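Local coordinates for PA0833-PD protein (PDB 6JFW) that probably binds peptidoglycan through its periplasmic OmpA C-like domain and so may link the outer membrane to the cell wall, at residues A[42-45]-A[46-50]; A[91-94]-A[95-99]; A[100-104]-A[105-109]. All blocks are in the same frame, centred on the assembly; numbering follows the deposited sequence.

The three contacts follow one another along one OmpA C-like domain. Interaction 1 leads into helix 49-61. Interaction 2 lies in the last turns of helix 79-99. Interaction 3 is the turn from that helix into strand 107-111, an outermost strand of the mixed sheet. Interactions 2 and 3 have centres about 8 Å apart and belong to one beta-alpha-beta unit. Interactions 1 and 2 have centres about 11 Å apart and meet where I44 packs on Y96 and S92 OG bonds to A42 O. Interactions 1 and 3 do not touch; their centres are about 18 Å apart. The end of helix 79-99 touches both, so the three contacts form one continuous patch of the domain.

Interaction 1: residues A[42-45]-A[46-50]; sequences ANIA and PSFYA
I44 and Y49 meet at the start of helix 49-61 in the OmpA C-like domain, where an extended loop turns into the helix. Their side chains run at a slant to each other. The CG2 branch of I44 does the touching, 3.7 Å from CE1 of Y49. With chi1 at -62°, I44 keeps CG1 beside its backbone N and turns the CG2 methyl to the tyrosine. The same methyl lies near the plane of the F48 ring, at its edge, and is 4.1 Å from F48 CB. The other branch of I44 leads to Y96 of helix 79-99.

A45 to F48 form a type I beta turn. The carbonyl O of A45 accepts the N-H of F48 at 2.9 Å, with an N-H...O angle of 157°. The donor sits above the carbonyl plane, 52° out of it. A45 O also lies 3.3 Å from Y49 CD1, at the ring edge. P46 follows directly, and its ring CD is 3.6 Å from A45 CB. The F48 side chain continues to I35 and T36 of helix 33-36. The ring of Y49 packs edge-to-face with Y96. A water bridges I44 and Y49: it donates to I44 O at 2.6 Å and lies 2.6 Å from Y49 OH, in the plane of the ring.

Interaction 2: residues A[91-94]-A[95-99]; sequences QSVA and GYLTA
V93 and L97 lie one turn apart on helix 79-99 and point the same way. V93 CG1 is 4.1 Å from L97 CD1, a side-by-side apolar contact. L97 CG also comes within 3.4 Å of V93 O, the carbonyl that accepts the L97 N-H. V93 CG1 is anti to the backbone N (chi1 173°), which places it beside its own carbonyl carbon and on the side of L97.

Among the side chains, T98 makes the polar contact. Its OG1 is 2.9 Å from A94 O and 2.8 Å from G95 O. One hydroxyl proton cannot fully serve both, and the model does not settle which carbonyl receives it. The T98 torsion (chi1 47°) puts OG1 between the backbone N and the carbonyl carbon, facing back over the preceding turn. A94 O also accepts the T98 N-H at 3.0 Å, and G95 N bonds to Q91 O at 2.8 Å, nearly straight on to the carbonyl.

Further out, L97 packs on A56 and F59 of helix 49-61, and both A94 and L97 reach I69 of strand 65-72. V93 packs on F37. Y96 OH bonds to N53, and S92 OG bonds to A42 O. This is the helix of a beta-alpha-beta crossover. V93, A94 and L97 lie against its neighbours in the fold, while the T98 hydroxyl, turned back on the backbone, can give its proton to a carbonyl of its own helix.

Interaction 3: residues A[100-104]-A[105-109]; sequences QGVDG and TRLST
D103 swings CG to the far side from its backbone N (chi1 -167°), which carries the carboxylate forward to T105. D103 OD1 accepts the T105 N-H at 3.0 Å with an N-H...O angle of 156°. The donor stands above the carboxylate plane, 39° out of it. The two side chains run alongside each other and point the same way, and OD1 is 3.4 Å from T105 CB. This is an Asx turn, and D103 holds the start of the 3-10 segment that precedes strand 107-111.

Two backbone bonds close that segment. R106 N donates to D103 O at 3.0 Å, and L107 N to G104 O at 3.1 Å. V102 and L107 cross at about a right angle, with V102 CG1 3.5 Å from L107 CD1. G101 ends helix 79-99 in a Schellman motif. V102 then reaches A56 of helix 49-61, while L107 packs on I67 and I69 of strand 65-72.

A water accepts from D103 N at 3.1 Å and from R106 NH1 at 3.3 Å. The R106 guanidinium also bonds to the carbonyls of F59, Y62 and N65. These acceptors are neutral and may spread its positive charge over the neighbouring backbone. OD1 of D103 takes a backbone N-H, and OD2 lies 6.8 Å from R106 NE, so any attraction between these charges probably acts only at a distance.

Interaction 1: residues A[42-45]-A[46-50]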
ATOM      1  N   ALA A  42      10.601   8.362   2.826  1.00 17.82           N
ATOM      2  CA  ALA A  42       9.660   7.412   3.398  1.00 17.88           C
ATOM      3  C   ALA A  42       8.719   8.070   4.398  1.00 19.33           C
ATOM      4  O   ALA A  42       8.019   7.364   5.131  1.00 23.01           O
ATOM      5  CB  ALA A  42      10.410   6.252   4.055  1.00 21.08           C
ATOM      6  N   ASN A  43       8.696   9.399   4.459  1.00 18.83           N
ATOM      7  CA  ASN A  43       7.701  10.105   5.253  1.00 23.34           C
ATOM      8  C   ASN A  43       6.375  10.133   4.513  1.00 21.10           C
ATOM      9  O   ASN A  43       6.331  10.324   3.292  1.00 20.47           O
ATOM     10  CB  ASN A  43       8.142  11.537   5.557  1.00 31.19           C
ATOM     11  CG  ASN A  43       9.516  11.613   6.189  1.00 36.25           C
ATOM     12  OD1 ASN A  43      10.363  12.395   5.758  1.00 45.04           O
ATOM     13  ND2 ASN A  43       9.743  10.805   7.217  1.00 38.52           N
ATOM     14  N   ILE A  44       5.285   9.953   5.255  1.00 26.52           N
ATOM     15  CA  ILE A  44       3.958   9.998   4.662  1.00 19.21           C
ATOM     16  C   ILE A  44       3.596  11.439   4.330  1.00 16.00           C
ATOM     17  O   ILE A  44       3.886  12.365   5.099  1.00 17.37           O
ATOM     18  CB  ILE A  44       2.943   9.350   5.618  1.00 17.09           C
ATOM     19  CG1 ILE A  44       3.311   7.880   5.830  1.00 17.78           C
ATOM     20  CG2 ILE A  44       1.524   9.484   5.087  1.00 15.40           C
ATOM     21  CD1 ILE A  44       2.678   7.259   7.041  1.00 25.01           C
ATOM     22  N   ALA A  45       2.981  11.640   3.167  1.00 16.78           N
ATOM     23  CA  ALA A  45       2.623  12.980   2.735  1.00 19.41           C
ATOM     24  C   ALA A  45       1.463  13.515   3.572  1.00 18.27           C
ATOM     25  O   ALA A  45       0.575  12.756   3.970  1.00 16.18           O
ATOM     26  CB  ALA A  45       2.249  12.981   1.254  1.00 18.93           C
ATOM     27  N   PRO A  46       1.455  14.823   3.861  1.00 20.74           N
ATOM     28  CA  PRO A  46       0.411  15.378   4.749  1.00 18.71           C
ATOM     29  C   PRO A  46      -1.006  15.041   4.314  1.00 20.30           C
ATOM     30  O   PRO A  46      -1.845  14.684   5.150  1.00 23.69           O
ATOM     31  CB  PRO A  46       0.680  16.893   4.701  1.00 28.91           C
ATOM     32  CG  PRO A  46       1.697  17.108   3.597  1.00 27.69           C
ATOM     33  CD  PRO A  46       2.448  15.832   3.463  1.00 21.19           C
ATOM     34  N   SER A  47      -1.277  15.123   3.009  1.00 17.80           N
ATOM     35  CA  SER A  47      -2.568  14.850   2.390  1.00 24.05           C
ATOM     36  C   SER A  47      -3.008  13.396   2.504  1.00 22.18           C
ATOM     37  O   SER A  47      -4.181  13.100   2.256  1.00 26.39           O
ATOM     38  CB  SER A  47      -2.512  15.219   0.915  1.00 33.08           C
ATOM     39  OG  SER A  47      -1.587  14.359   0.264  1.00 38.11           O
ATOM     40  N   PHE A  48      -2.100  12.476   2.811  1.00 21.58           N
ATOM     41  CA  PHE A  48      -2.459  11.066   2.845  1.00 18.40           C
ATOM     42  C   PHE A  48      -2.763  10.566   4.249  1.00 16.83           C
ATOM     43  O   PHE A  48      -3.093   9.387   4.418  1.00 14.78           O
ATOM     44  CB  PHE A  48      -1.351  10.222   2.220  1.00 21.44           C
ATOM     45  CG  PHE A  48      -1.838   8.915   1.695  1.00 18.99           C
ATOM     46  CD1 PHE A  48      -2.664   8.874   0.592  1.00 21.05           C
ATOM     47  CD2 PHE A  48      -1.496   7.732   2.313  1.00 18.65           C
ATOM     48  CE1 PHE A  48      -3.135   7.674   0.112  1.00 23.94           C
ATOM     49  CE2 PHE A  48      -1.965   6.527   1.833  1.00 20.12           C
ATOM     50  CZ  PHE A  48      -2.781   6.499   0.727  1.00 19.33           C
ATOM     51  N   TYR A  49      -2.666  11.437   5.253  1.00  9.80           N
ATOM     52  CA  TYR A  49      -2.972  11.038   6.622  1.00 15.31           C
ATOM     53  C   TYR A  49      -4.416  10.576   6.749  1.00 14.80           C
ATOM     54  O   TYR A  49      -4.695   9.516   7.324  1.00 15.74           O
ATOM     55  CB  TYR A  49      -2.697  12.203   7.571  1.00 17.14           C
ATOM     56  CG  TYR A  49      -1.256  12.320   7.994  1.00 18.38           C
ATOM     57  CD1 TYR A  49      -0.225  12.160   7.080  1.00 18.82           C
ATOM     58  CD2 TYR A  49      -0.928  12.602   9.309  1.00 23.00           C
ATOM     59  CE1 TYR A  49       1.095  12.268   7.469  1.00 19.92           C
ATOM     60  CE2 TYR A  49       0.385  12.712   9.710  1.00 34.59           C
ATOM     61  CZ  TYR A  49       1.393  12.545   8.786  1.00 26.92           C
ATOM     62  OH  TYR A  49       2.704  12.657   9.184  1.00 28.67           O
ATOM     63  N   ALA A  50      -5.348  11.354   6.217  1.00 16.06           N
ATOM     64  CA  ALA A  50      -6.759  11.052   6.399  1.00 15.10           C
ATOM     65  C   ALA A  50      -7.189   9.823   5.597  1.00 14.73           C
ATOM     66  O   ALA A  50      -7.955   9.004   6.120  1.00 16.10           O
ATOM     67  CB  ALA A  50      -7.612  12.271   6.048  1.00 18.16           C
TER
HETATM   68  O   HOH W   1       4.714  12.508   7.560  1.00 29.64           O

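Interaction 2: residues A[91-94]-A[95-99]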
ATOM      1  N   GLN A  91       7.428   0.070   5.784  1.00 15.80           N
ATOM      2  CA  GLN A  91       7.538   0.272   7.227  1.00 21.52           C
ATOM      3  C   GLN A  91       6.725   1.474   7.684  1.00 14.36           C
ATOM      4  O   GLN A  91       6.004   1.410   8.687  1.00 15.62           O
ATOM      5  CB  GLN A  91       9.011   0.449   7.616  1.00 15.46           C
ATOM      6  CG  GLN A  91       9.245   1.183   8.944  1.00 27.00           C
ATOM      7  CD  GLN A  91       9.462   2.686   8.782  1.00 36.96           C
ATOM      8  OE1 GLN A  91      10.084   3.139   7.818  1.00 31.18           O
ATOM      9  NE2 GLN A  91       8.953   3.463   9.733  1.00 26.17           N
ATOM     10  N   SER A  92       6.842   2.591   6.961  1.00 14.64           N
ATOM     11  CA  SER A  92       6.177   3.821   7.374  1.00 13.51           C
ATOM     12  C   SER A  92       4.664   3.663   7.365  1.00 12.51           C
ATOM     13  O   SER A  92       3.980   4.105   8.296  1.00 13.01           O
ATOM     14  CB  SER A  92       6.592   4.969   6.456  1.00 14.02           C
ATOM     15  OG  SER A  92       7.957   5.299   6.634  1.00 26.04           O
ATOM     16  N   VAL A  93       4.125   3.046   6.315  1.00 13.24           N
ATOM     17  CA  VAL A  93       2.684   2.831   6.226  1.00 11.01           C
ATOM     18  C   VAL A  93       2.214   1.928   7.360  1.00 14.60           C
ATOM     19  O   VAL A  93       1.211   2.208   8.029  1.00 12.97           O
ATOM     20  CB  VAL A  93       2.318   2.251   4.848  1.00 11.68           C
ATOM     21  CG1 VAL A  93       0.848   1.869   4.800  1.00 10.70           C
ATOM     22  CG2 VAL A  93       2.656   3.248   3.750  1.00 13.33           C
ATOM     23  N   ALA A  94       2.944   0.836   7.598  1.00 15.25           N
ATOM     24  CA  ALA A  94       2.582  -0.083   8.674  1.00 16.30           C
ATOM     25  C   ALA A  94       2.670   0.593  10.035  1.00 13.17           C
ATOM     26  O   ALA A  94       1.800   0.397  10.890  1.00 17.95           O
ATOM     27  CB  ALA A  94       3.483  -1.314   8.636  1.00 14.53           C
ATOM     28  N   GLY A  95       3.723   1.383  10.257  1.00 13.95           N
ATOM     29  CA  GLY A  95       3.847   2.091  11.521  1.00 17.29           C
ATOM     30  C   GLY A  95       2.707   3.062  11.758  1.00 16.45           C
ATOM     31  O   GLY A  95       2.213   3.192  12.880  1.00 18.95           O
ATOM     32  N   TYR A  96       2.270   3.751  10.701  1.00 13.34           N
ATOM     33  CA  TYR A  96       1.137   4.662  10.832  1.00 13.75           C
ATOM     34  C   TYR A  96      -0.135   3.901  11.186  1.00 13.98           C
ATOM     35  O   TYR A  96      -0.864   4.281  12.108  1.00 15.97           O
ATOM     36  CB  TYR A  96       0.943   5.455   9.539  1.00 17.27           C
ATOM     37  CG  TYR A  96      -0.067   6.575   9.665  1.00 22.92           C
ATOM     38  CD1 TYR A  96      -1.425   6.338   9.490  1.00 16.91           C
ATOM     39  CD2 TYR A  96       0.339   7.869   9.963  1.00 23.47           C
ATOM     40  CE1 TYR A  96      -2.349   7.356   9.611  1.00 21.05           C
ATOM     41  CE2 TYR A  96      -0.579   8.895  10.084  1.00 24.14           C
ATOM     42  CZ  TYR A  96      -1.921   8.633   9.907  1.00 23.60           C
ATOM     43  OH  TYR A  96      -2.838   9.651  10.026  1.00 19.55           O
ATOM     44  N   LEU A  97      -0.417   2.819  10.455  1.00 12.06           N
ATOM     45  CA  LEU A  97      -1.633   2.050  10.701  1.00 12.19           C
ATOM     46  C   LEU A  97      -1.668   1.502  12.122  1.00  9.69           C
ATOM     47  O   LEU A  97      -2.726   1.488  12.763  1.00 11.35           O
ATOM     48  CB  LEU A  97      -1.749   0.917   9.683  1.00 13.28           C
ATOM     49  CG  LEU A  97      -2.071   1.342   8.250  1.00 11.87           C
ATOM     50  CD1 LEU A  97      -1.919   0.169   7.293  1.00 10.36           C
ATOM     51  CD2 LEU A  97      -3.477   1.921   8.172  1.00 12.22           C
ATOM     52  N   THR A  98      -0.521   1.054  12.636  1.00 12.06           N
ATOM     53  CA  THR A  98      -0.481   0.545  14.004  1.00 16.48           C
ATOM     54  C   THR A  98      -0.673   1.666  15.017  1.00 14.41           C
ATOM     55  O   THR A  98      -1.315   1.466  16.057  1.00 17.25           O
ATOM     56  CB  THR A  98       0.836  -0.188  14.261  1.00 19.92           C
ATOM     57  OG1 THR A  98       1.930   0.604  13.782  1.00 25.12           O
ATOM     58  CG2 THR A  98       0.840  -1.527  13.557  1.00 17.45           C
ATOM     59  N   ALA A  99      -0.129   2.852  14.734  1.00 12.79           N
ATOM     60  CA  ALA A  99      -0.372   3.998  15.604  1.00 13.50           C
ATOM     61  C   ALA A  99      -1.853   4.347  15.664  1.00 16.28           C
ATOM     62  O   ALA A  99      -2.329   4.865  16.681  1.00 17.58           O
ATOM     63  CB  ALA A  99       0.439   5.203  15.128  1.00 15.34           C
TER

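Interaction 3: residues A[100-104]-A[105-109]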
ATOM      1  N   GLN A 100      -2.595   4.065  14.594  1.00 15.92           N
ATOM      2  CA  GLN A 100      -4.030   4.319  14.561  1.00 17.15           C
ATOM      3  C   GLN A 100      -4.848   3.224  15.234  1.00 20.15           C
ATOM      4  O   GLN A 100      -6.074   3.351  15.309  1.00 25.61           O
ATOM      5  CB  GLN A 100      -4.499   4.499  13.116  1.00 18.41           C
ATOM      6  CG  GLN A 100      -3.989   5.771  12.466  1.00 27.54           C
ATOM      7  CD  GLN A 100      -4.523   7.019  13.142  1.00 29.59           C
ATOM      8  OE1 GLN A 100      -5.698   7.359  13.004  1.00 32.54           O
ATOM      9  NE2 GLN A 100      -3.663   7.704  13.886  1.00 25.45           N
ATOM     10  N   GLY A 101      -4.216   2.160  15.722  1.00 17.94           N
ATOM     11  CA  GLY A 101      -4.920   1.141  16.473  1.00 17.73           C
ATOM     12  C   GLY A 101      -5.098  -0.186  15.771  1.00 21.58           C
ATOM     13  O   GLY A 101      -5.749  -1.076  16.332  1.00 17.19           O
ATOM     14  N   VAL A 102      -4.557  -0.356  14.566  1.00 17.21           N
ATOM     15  CA  VAL A 102      -4.599  -1.659  13.916  1.00 14.87           C
ATOM     16  C   VAL A 102      -3.657  -2.606  14.646  1.00 18.56           C
ATOM     17  O   VAL A 102      -2.498  -2.264  14.918  1.00 16.09           O
ATOM     18  CB  VAL A 102      -4.234  -1.535  12.429  1.00 16.25           C
ATOM     19  CG1 VAL A 102      -4.203  -2.904  11.782  1.00 17.64           C
ATOM     20  CG2 VAL A 102      -5.229  -0.634  11.712  1.00 13.96           C
ATOM     21  N   ASP A 103      -4.157  -3.795  14.982  1.00 16.19           N
ATOM     22  CA  ASP A 103      -3.357  -4.789  15.691  1.00 15.18           C
ATOM     23  C   ASP A 103      -2.108  -5.128  14.886  1.00 19.74           C
ATOM     24  O   ASP A 103      -2.202  -5.582  13.742  1.00 21.72           O
ATOM     25  CB  ASP A 103      -4.195  -6.044  15.944  1.00 20.21           C
ATOM     26  CG  ASP A 103      -3.552  -6.999  16.944  1.00 27.14           C
ATOM     27  OD1 ASP A 103      -2.309  -7.020  17.061  1.00 25.12           O
ATOM     28  OD2 ASP A 103      -4.302  -7.740  17.616  1.00 24.88           O
ATOM     29  N   GLY A 104      -0.939  -4.906  15.491  1.00 16.04           N
ATOM     30  CA  GLY A 104       0.309  -5.158  14.788  1.00 16.02           C
ATOM     31  C   GLY A 104       0.483  -6.605  14.373  1.00 21.18           C
ATOM     32  O   GLY A 104       1.155  -6.893  13.379  1.00 21.88           O
ATOM     33  N   THR A 105      -0.123  -7.533  15.118  1.00 14.87           N
ATOM     34  CA  THR A 105      -0.044  -8.956  14.810  1.00 22.15           C
ATOM     35  C   THR A 105      -0.805  -9.324  13.537  1.00 26.70           C
ATOM     36  O   THR A 105      -0.579 -10.406  12.988  1.00 26.09           O
ATOM     37  CB  THR A 105      -0.552  -9.756  16.022  1.00 21.36           C
ATOM     38  OG1 THR A 105       0.320  -9.520  17.135  1.00 32.56           O
ATOM     39  CG2 THR A 105      -0.590 -11.259  15.757  1.00 31.65           C
ATOM     40  N   ARG A 106      -1.667  -8.446  13.029  1.00 17.21           N
ATOM     41  CA  ARG A 106      -2.349  -8.713  11.770  1.00 19.97           C
ATOM     42  C   ARG A 106      -1.555  -8.257  10.552  1.00 21.39           C
ATOM     43  O   ARG A 106      -1.961  -8.551   9.423  1.00 23.62           O
ATOM     44  CB  ARG A 106      -3.725  -8.041  11.761  1.00 17.19           C
ATOM     45  CG  ARG A 106      -4.721  -8.678  12.708  1.00 23.52           C
ATOM     46  CD  ARG A 106      -6.067  -7.995  12.612  1.00 22.79           C
ATOM     47  NE  ARG A 106      -6.595  -8.027  11.252  1.00 24.60           N
ATOM     48  CZ  ARG A 106      -7.562  -7.231  10.813  1.00 22.91           C
ATOM     49  NH1 ARG A 106      -8.102  -6.337  11.630  1.00 16.98           N
ATOM     50  NH2 ARG A 106      -7.987  -7.323   9.560  1.00 19.66           N
ATOM     51  N   LEU A 107      -0.436  -7.569  10.756  1.00 19.76           N
ATOM     52  CA  LEU A 107       0.312  -6.927   9.686  1.00 19.21           C
ATOM     53  C   LEU A 107       1.605  -7.676   9.400  1.00 20.63           C
ATOM     54  O   LEU A 107       2.276  -8.154  10.320  1.00 20.75           O
ATOM     55  CB  LEU A 107       0.649  -5.477  10.051  1.00 18.11           C
ATOM     56  CG  LEU A 107      -0.329  -4.350   9.727  1.00 25.73           C
ATOM     57  CD1 LEU A 107      -1.756  -4.749  10.027  1.00 30.35           C
ATOM     58  CD2 LEU A 107       0.053  -3.118  10.521  1.00 23.97           C
ATOM     59  N   SER A 108       1.948  -7.771   8.121  1.00 19.55           N
ATOM     60  CA  SER A 108       3.284  -8.146   7.686  1.00 18.40           C
ATOM     61  C   SER A 108       3.712  -7.169   6.602  1.00 20.22           C
ATOM     62  O   SER A 108       2.877  -6.651   5.856  1.00 22.88           O
ATOM     63  CB  SER A 108       3.342  -9.590   7.163  1.00 22.12           C
ATOM     64  OG  SER A 108       2.632  -9.730   5.945  1.00 27.62           O
ATOM     65  N   THR A 109       5.011  -6.882   6.540  1.00 17.84           N
ATOM     66  CA  THR A 109       5.503  -5.928   5.557  1.00 21.97           C
ATOM     67  C   THR A 109       6.730  -6.474   4.850  1.00 26.28           C
ATOM     68  O   THR A 109       7.557  -7.165   5.452  1.00 23.46           O
ATOM     69  CB  THR A 109       5.848  -4.565   6.175  1.00 28.82           C
ATOM     70  OG1 THR A 109       7.180  -4.595   6.702  1.00 40.20           O
ATOM     71  CG2 THR A 109       4.876  -4.208   7.281  1.00 26.66           C
TER
HETATM   72  O   HOH W   2      -7.102  -4.527  14.141  1.00 21.89           O